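Local atomic coordinates of core protein VP4 (Bluetongue virus, PDB entry 2JHP), a protein that forms part of the inner capsid of the virus and acts as a multifunctional enzyme that caps viral RNA. Residues Leu398-Leu412 and Ser423-Thr435. Sequence-based numbering, arbitrary orientation.
Sequences LLHESDEPRADLFYL and SIYEVMKKSVIAT. With SAH (S-adenosyl-L-homocysteine), chain B; GUN (guanine), chain E.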
loop_
_atom_site.group_PDB
_atom_site.type_symbol
_atom_site.label_atom_id
_atom_site.label_comp_id
_atom_site.label_asym_id
_atom_site.label_seq_id
_atom_site.Cartn_x
_atom_site.Cartn_y
_atom_site.Cartn_z
ATOM N N LEU A 398 -9.630 11.462 7.066
ATOM C CA LEU A 398 -9.675 12.926 7.085
ATOM C C LEU A 398 -10.363 13.444 8.332
ATOM O O LEU A 398 -10.082 14.551 8.778
ATOM C CB LEU A 398 -10.390 13.471 5.851
ATOM C CG LEU A 398 -9.917 13.021 4.470
ATOM C CD1 LEU A 398 -11.016 13.248 3.443
ATOM C CD2 LEU A 398 -8.634 13.721 4.070
ATOM N N LEU A 399 -11.258 12.643 8.903
ATOM C CA LEU A 399 -12.062 13.089 10.042
ATOM C C LEU A 399 -11.572 12.532 11.371
ATOM O O LEU A 399 -12.063 12.914 12.428
ATOM C CB LEU A 399 -13.534 12.719 9.830
ATOM C CG LEU A 399 -14.224 13.240 8.564
ATOM C CD1 LEU A 399 -15.469 12.407 8.256
ATOM C CD2 LEU A 399 -14.558 14.723 8.711
ATOM N N HIS A 400 -10.600 11.632 11.315
ATOM C CA HIS A 400 -10.089 10.996 12.514
ATOM C C HIS A 400 -8.988 11.843 13.151
ATOM O O HIS A 400 -7.987 12.171 12.502
ATOM C CB HIS A 400 -9.581 9.595 12.172
ATOM C CG HIS A 400 -9.048 8.837 13.344
ATOM N ND1 HIS A 400 -7.704 8.782 13.647
ATOM C CD2 HIS A 400 -9.677 8.097 14.288
ATOM C CE1 HIS A 400 -7.529 8.048 14.731
ATOM N NE2 HIS A 400 -8.711 7.619 15.139
ATOM N N GLU A 401 -9.187 12.214 14.414
ATOM C CA GLU A 401 -8.137 12.869 15.192
ATOM C C GLU A 401 -7.402 11.814 16.017
ATOM O O GLU A 401 -8.020 11.075 16.775
ATOM C CB GLU A 401 -8.707 13.980 16.084
ATOM C CG GLU A 401 -7.646 14.973 16.581
ATOM C CD GLU A 401 -8.223 16.313 17.029
ATOM O OE1 GLU A 401 -9.135 16.836 16.350
ATOM O OE2 GLU A 401 -7.749 16.851 18.055
ATOM N N SER A 402 -6.082 11.745 15.860
ATOM C CA SER A 402 -5.296 10.673 16.465
ATOM C C SER A 402 -4.372 11.122 17.584
ATOM O O SER A 402 -3.962 12.277 17.644
ATOM C CB SER A 402 -4.493 9.926 15.401
ATOM O OG SER A 402 -4.057 10.779 14.369
ATOM N N ASP A 403 -4.057 10.187 18.471
ATOM C CA ASP A 403 -3.137 10.424 19.578
ATOM C C ASP A 403 -1.769 9.822 19.282
ATOM O O ASP A 403 -0.765 10.206 19.891
ATOM C CB ASP A 403 -3.688 9.797 20.862
ATOM C CG ASP A 403 -4.813 10.613 21.482
ATOM O OD1 ASP A 403 -4.792 11.863 21.353
ATOM O OD2 ASP A 403 -5.704 10.000 22.120
ATOM N N GLU A 404 -1.754 8.874 18.346
ATOM C CA GLU A 404 -0.569 8.094 18.006
ATOM C C GLU A 404 -0.027 8.546 16.652
ATOM O O GLU A 404 -0.793 9.069 15.832
ATOM C CB GLU A 404 -0.933 6.607 17.954
ATOM C CG GLU A 404 -1.661 6.082 19.193
ATOM C CD GLU A 404 -0.731 5.824 20.370
ATOM O OE1 GLU A 404 0.495 5.712 20.153
ATOM O OE2 GLU A 404 -1.228 5.724 21.515
ATOM N N PRO A 405 1.295 8.380 16.417
ATOM C CA PRO A 405 1.810 8.677 15.073
ATOM C C PRO A 405 1.122 7.834 13.985
ATOM O O PRO A 405 0.915 6.641 14.171
ATOM C CB PRO A 405 3.315 8.373 15.172
ATOM C CG PRO A 405 3.510 7.654 16.440
ATOM C CD PRO A 405 2.366 7.966 17.344
ATOM N N ARG A 406 0.779 8.477 12.870
ATOM C CA ARG A 406 -0.070 7.909 11.832
ATOM C C ARG A 406 0.595 7.888 10.456
ATOM O O ARG A 406 1.497 8.662 10.196
ATOM C CB ARG A 406 -1.380 8.689 11.758
ATOM C CG ARG A 406 -1.198 10.167 11.446
ATOM C CD ARG A 406 -2.532 10.921 11.344
ATOM N NE ARG A 406 -3.315 10.547 10.158
ATOM C CZ ARG A 406 -4.621 10.769 10.027
ATOM N NH1 ARG A 406 -5.320 11.346 11.007
ATOM N NH2 ARG A 406 -5.238 10.413 8.913
ATOM N N ALA A 407 0.127 6.995 9.589
ATOM C CA ALA A 407 0.539 6.923 8.186
ATOM C C ALA A 407 -0.689 7.021 7.286
ATOM O O ALA A 407 -1.777 6.564 7.649
ATOM C CB ALA A 407 1.287 5.622 7.908
ATOM N N ASP A 408 -0.514 7.604 6.103
ATOM C CA ASP A 408 -1.660 7.927 5.239
ATOM C C ASP A 408 -1.388 7.636 3.755
ATOM O O ASP A 408 -1.353 8.529 2.904
ATOM C CB ASP A 408 -2.089 9.370 5.494
ATOM C CG ASP A 408 -2.672 9.556 6.888
ATOM O OD1 ASP A 408 -3.900 9.360 7.042
ATOM O OD2 ASP A 408 -1.903 9.898 7.825
ATOM N N LEU A 409 -1.185 6.356 3.474
ATOM C CA LEU A 409 -0.625 5.933 2.208
ATOM C C LEU A 409 -1.712 5.588 1.171
ATOM O O LEU A 409 -2.622 4.812 1.446
ATOM C CB LEU A 409 0.335 4.760 2.439
ATOM C CG LEU A 409 1.579 5.012 3.297
ATOM C CD1 LEU A 409 2.231 3.738 3.749
ATOM C CD2 LEU A 409 2.565 5.868 2.539
ATOM N N PHE A 410 -1.608 6.223 0.007
ATOM C CA PHE A 410 -2.354 5.881 -1.191
ATOM C C PHE A 410 -3.868 5.874 -1.011
ATOM O O PHE A 410 -4.516 4.860 -1.249
ATOM C CB PHE A 410 -1.894 4.524 -1.784
ATOM C CG PHE A 410 -0.419 4.403 -1.977
ATOM C CD1 PHE A 410 0.332 3.610 -1.129
ATOM C CD2 PHE A 410 0.217 5.073 -3.012
ATOM C CE1 PHE A 410 1.695 3.489 -1.298
ATOM C CE2 PHE A 410 1.591 4.952 -3.200
ATOM C CZ PHE A 410 2.331 4.162 -2.338
ATOM N N TYR A 411 -4.427 7.003 -0.593
ATOM C CA TYR A 411 -5.867 7.096 -0.437
ATOM C C TYR A 411 -6.376 8.529 -0.527
ATOM O O TYR A 411 -7.448 8.776 -1.082
ATOM C CB TYR A 411 -6.329 6.401 0.863
ATOM C CG TYR A 411 -6.294 7.236 2.132
ATOM C CD1 TYR A 411 -7.371 8.054 2.476
ATOM C CD2 TYR A 411 -5.200 7.178 3.002
ATOM C CE1 TYR A 411 -7.356 8.812 3.653
ATOM C CE2 TYR A 411 -5.167 7.935 4.188
ATOM C CZ TYR A 411 -6.247 8.743 4.511
ATOM O OH TYR A 411 -6.234 9.508 5.658
ATOM N N LEU A 412 -5.607 9.464 0.017
ATOM C CA LEU A 412 -6.009 10.878 0.058
ATOM C C LEU A 412 -6.732 11.383 -1.199
ATOM O O LEU A 412 -7.838 11.903 -1.110
ATOM C CB LEU A 412 -4.800 11.757 0.358
ATOM C CG LEU A 412 -4.512 12.217 1.800
ATOM C CD1 LEU A 412 -5.494 11.709 2.833
ATOM C CD2 LEU A 412 -3.096 11.893 2.209
ATOM N N SER A 423 -8.623 19.490 4.184
ATOM C CA SER A 423 -8.476 18.436 5.182
ATOM C C SER A 423 -7.426 17.430 4.732
ATOM O O SER A 423 -6.850 16.717 5.561
ATOM C CB SER A 423 -9.821 17.756 5.481
ATOM O OG SER A 423 -10.285 17.038 4.349
ATOM N N ILE A 424 -7.191 17.381 3.416
ATOM C CA ILE A 424 -6.114 16.579 2.835
ATOM C C ILE A 424 -4.780 17.170 3.267
ATOM O O ILE A 424 -3.943 16.468 3.812
ATOM C CB ILE A 424 -6.219 16.473 1.270
ATOM C CG1 ILE A 424 -7.409 15.584 0.865
ATOM C CG2 ILE A 424 -4.899 15.972 0.644
ATOM C CD1 ILE A 424 -7.688 15.527 -0.628
ATOM N N TYR A 425 -4.602 18.469 3.050
ATOM C CA TYR A 425 -3.377 19.154 3.465
ATOM C C TYR A 425 -3.185 19.110 4.983
ATOM O O TYR A 425 -2.063 19.009 5.468
ATOM C CB TYR A 425 -3.337 20.591 2.919
ATOM C CG TYR A 425 -3.129 20.648 1.419
ATOM C CD1 TYR A 425 -4.117 21.156 0.566
ATOM C CD2 TYR A 425 -1.951 20.168 0.848
ATOM C CE1 TYR A 425 -3.926 21.183 -0.832
ATOM C CE2 TYR A 425 -1.761 20.185 -0.550
ATOM C CZ TYR A 425 -2.738 20.697 -1.370
ATOM O OH TYR A 425 -2.492 20.697 -2.710
ATOM N N GLU A 426 -4.293 19.149 5.717
ATOM C CA GLU A 426 -4.280 19.011 7.170
ATOM C C GLU A 426 -3.705 17.653 7.585
ATOM O O GLU A 426 -2.987 17.561 8.577
ATOM C CB GLU A 426 -5.688 19.206 7.742
ATOM C CG GLU A 426 -5.739 19.694 9.184
ATOM C CD GLU A 426 -5.985 21.199 9.307
ATOM O OE1 GLU A 426 -6.884 21.711 8.595
ATOM O OE2 GLU A 426 -5.304 21.870 10.128
ATOM N N VAL A 427 -4.002 16.603 6.822
ATOM C CA VAL A 427 -3.365 15.301 7.044
ATOM C C VAL A 427 -1.857 15.327 6.735
ATOM O O VAL A 427 -1.042 14.883 7.548
ATOM C CB VAL A 427 -4.050 14.176 6.243
ATOM C CG1 VAL A 427 -3.234 12.899 6.308
ATOM C CG2 VAL A 427 -5.444 13.934 6.764
ATOM N N MET A 428 -1.495 15.863 5.571
ATOM C CA MET A 428 -0.090 15.962 5.159
ATOM C C MET A 428 0.786 16.834 6.103
ATOM O O MET A 428 2.006 16.704 6.116
ATOM C CB MET A 428 0.016 16.420 3.700
ATOM C CG MET A 428 -0.882 15.626 2.737
ATOM S SD MET A 428 -0.367 15.553 1.003
ATOM C CE MET A 428 0.357 17.171 0.763
ATOM N N LYS A 429 0.153 17.686 6.900
ATOM C CA LYS A 429 0.865 18.500 7.879
ATOM C C LYS A 429 1.267 17.700 9.138
ATOM O O LYS A 429 2.236 18.042 9.813
ATOM C CB LYS A 429 -0.002 19.729 8.230
ATOM C CG LYS A 429 0.532 20.745 9.198
ATOM C CD LYS A 429 -0.533 21.828 9.254
ATOM C CE LYS A 429 -0.077 23.120 9.898
ATOM N NZ LYS A 429 -0.603 23.152 11.282
ATOM N N LYS A 430 0.534 16.625 9.430
ATOM C CA LYS A 430 0.735 15.880 10.680
ATOM C C LYS A 430 1.067 14.397 10.485
ATOM O O LYS A 430 1.470 13.721 11.430
ATOM C CB LYS A 430 -0.473 16.049 11.626
ATOM C CG LYS A 430 -1.826 15.566 11.051
ATOM C CD LYS A 430 -2.963 15.674 12.072
ATOM C CE LYS A 430 -4.263 15.051 11.540
ATOM N NZ LYS A 430 -5.197 14.646 12.644
ATOM N N SER A 431 0.908 13.887 9.270
ATOM C CA SER A 431 1.153 12.466 9.023
ATOM C C SER A 431 2.648 12.168 9.058
ATOM O O SER A 431 3.458 13.045 8.768
ATOM C CB SER A 431 0.546 12.044 7.691
ATOM O OG SER A 431 0.872 10.702 7.398
ATOM N N VAL A 432 3.007 10.940 9.433
ATOM C CA VAL A 432 4.413 10.531 9.458
ATOM C C VAL A 432 4.870 10.293 8.037
ATOM O O VAL A 432 6.025 10.531 7.701
ATOM C CB VAL A 432 4.658 9.255 10.298
ATOM C CG1 VAL A 432 6.107 8.829 10.218
ATOM C CG2 VAL A 432 4.269 9.480 11.751
ATOM N N ILE A 433 3.944 9.799 7.221
ATOM C CA ILE A 433 4.159 9.566 5.800
ATOM C C ILE A 433 2.812 9.554 5.107
ATOM O O ILE A 433 1.922 8.773 5.458
ATOM C CB ILE A 433 4.968 8.263 5.487
ATOM C CG1 ILE A 433 5.218 8.167 3.972
ATOM C CG2 ILE A 433 4.292 7.025 6.050
ATOM C CD1 ILE A 433 6.289 7.177 3.556
ATOM N N ALA A 434 2.656 10.447 4.139
ATOM C CA ALA A 434 1.415 10.532 3.375
ATOM C C ALA A 434 1.721 10.680 1.883
ATOM O O ALA A 434 2.790 11.182 1.506
ATOM C CB ALA A 434 0.567 11.683 3.885
ATOM N N THR A 435 0.808 10.211 1.041
ATOM C CA THR A 435 0.960 10.351 -0.408
ATOM C C THR A 435 -0.214 11.094 -1.034
ATOM O O THR A 435 -1.330 11.024 -0.540
ATOM C CB THR A 435 1.089 8.992 -1.126
ATOM O OG1 THR A 435 -0.058 8.193 -0.829
ATOM C CG2 THR A 435 2.357 8.270 -0.723
HETATM N N SAH B . -3.374 2.482 2.076
HETATM C CA SAH B . -3.185 1.188 1.350
HETATM C CB SAH B . -4.235 0.888 0.276
HETATM C CG SAH B . -4.976 2.024 -0.405
HETATM S SD SAH B . -6.379 1.383 -1.359
HETATM C C SAH B . -1.780 1.023 0.793
HETATM O O SAH B . -0.799 1.355 1.464
HETATM O OXT SAH B . -1.589 0.526 -0.316
HETATM C "C5'" SAH B . -7.353 2.850 -0.914
HETATM C "C4'" SAH B . -8.382 2.573 0.168
HETATM O "O4'" SAH B . -8.586 3.719 0.971
HETATM C "C3'" SAH B . -9.741 2.178 -0.403
HETATM O "O3'" SAH B . -10.220 1.106 0.392
HETATM C "C2'" SAH B . -10.617 3.401 -0.175
HETATM O "O2'" SAH B . -11.956 3.077 0.087
HETATM C "C1'" SAH B . -9.975 4.016 1.067
HETATM N N9 SAH B . -10.243 5.466 1.203
HETATM C C8 SAH B . -10.320 6.402 0.198
HETATM N N7 SAH B . -10.588 7.613 0.752
HETATM C C5 SAH B . -10.684 7.466 2.095
HETATM C C6 SAH B . -10.933 8.363 3.137
HETATM N N6 SAH B . -11.131 9.654 2.879
HETATM N N1 SAH B . -10.962 7.914 4.445
HETATM C C2 SAH B . -10.745 6.575 4.720
HETATM N N3 SAH B . -10.497 5.683 3.691
HETATM C C4 SAH B . -10.469 6.117 2.396
HETATM N N9 GUN E . 0.728 -1.018 -3.446
HETATM C C8 GUN E . -0.566 -1.216 -3.200
HETATM N N7 GUN E . -1.281 -0.278 -3.828
HETATM C C5 GUN E . -0.440 0.523 -4.483
HETATM C C6 GUN E . -0.615 1.646 -5.293
HETATM O O6 GUN E . -1.739 2.087 -5.526
HETATM N N1 GUN E . 0.510 2.274 -5.845
HETATM C C2 GUN E . 1.780 1.748 -5.557
HETATM N N2 GUN E . 2.860 2.312 -6.060
HETATM N N3 GUN E . 1.909 0.665 -4.771
HETATM C C4 GUN E . 0.843 0.048 -4.237
HETATM O O HOH W 1 -2.848 9.038 0.787
#
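In a beta-alpha-beta unit, strand 406-408 pairs in parallel with strand 433-437 while helix 421-430, the crossover, packs beside it. Val432 N reaches Arg406 O and Asp408 N reaches Ile433 O, both at 2.8 Å; Thr435 N adds a weak bond to Asp408 O. Beyond the strand, Phe410 N donates to Thr435 OG1 (2.6 Å), and water 1 joins Asp408 O and Thr435 O to Leu412 N. The methyl Thr435 CG2 lies against one face of the Phe410 ring, offset to its rim; guanine N1 lies over the opposite face. Toward the helix, Val427 CG1 abuts the carboxylate carbon Asp408 CG at 3.4 Å. Arg406, side-on through NE to OD2 and NH2 to OD1, and Tyr411 OH, on the anti side of OD1, fix that carboxylate's orientation. Ser431 OG, anti to the backbone N (chi1 175°), is thereby turned to Asp408 OD2, 2.9 Å away. Leu398 CD2 rests on Ile424 CG1, its CD1 near the adenine N6 of S-adenosyl-L-homocysteine, whose amino N bonds Leu409 O. The two strands are fourth and fifth in a sheet of order 3-2-1-4-5-7-6, its last two strands antiparallel to their neighbours, the order characteristic of class I methyltransferases.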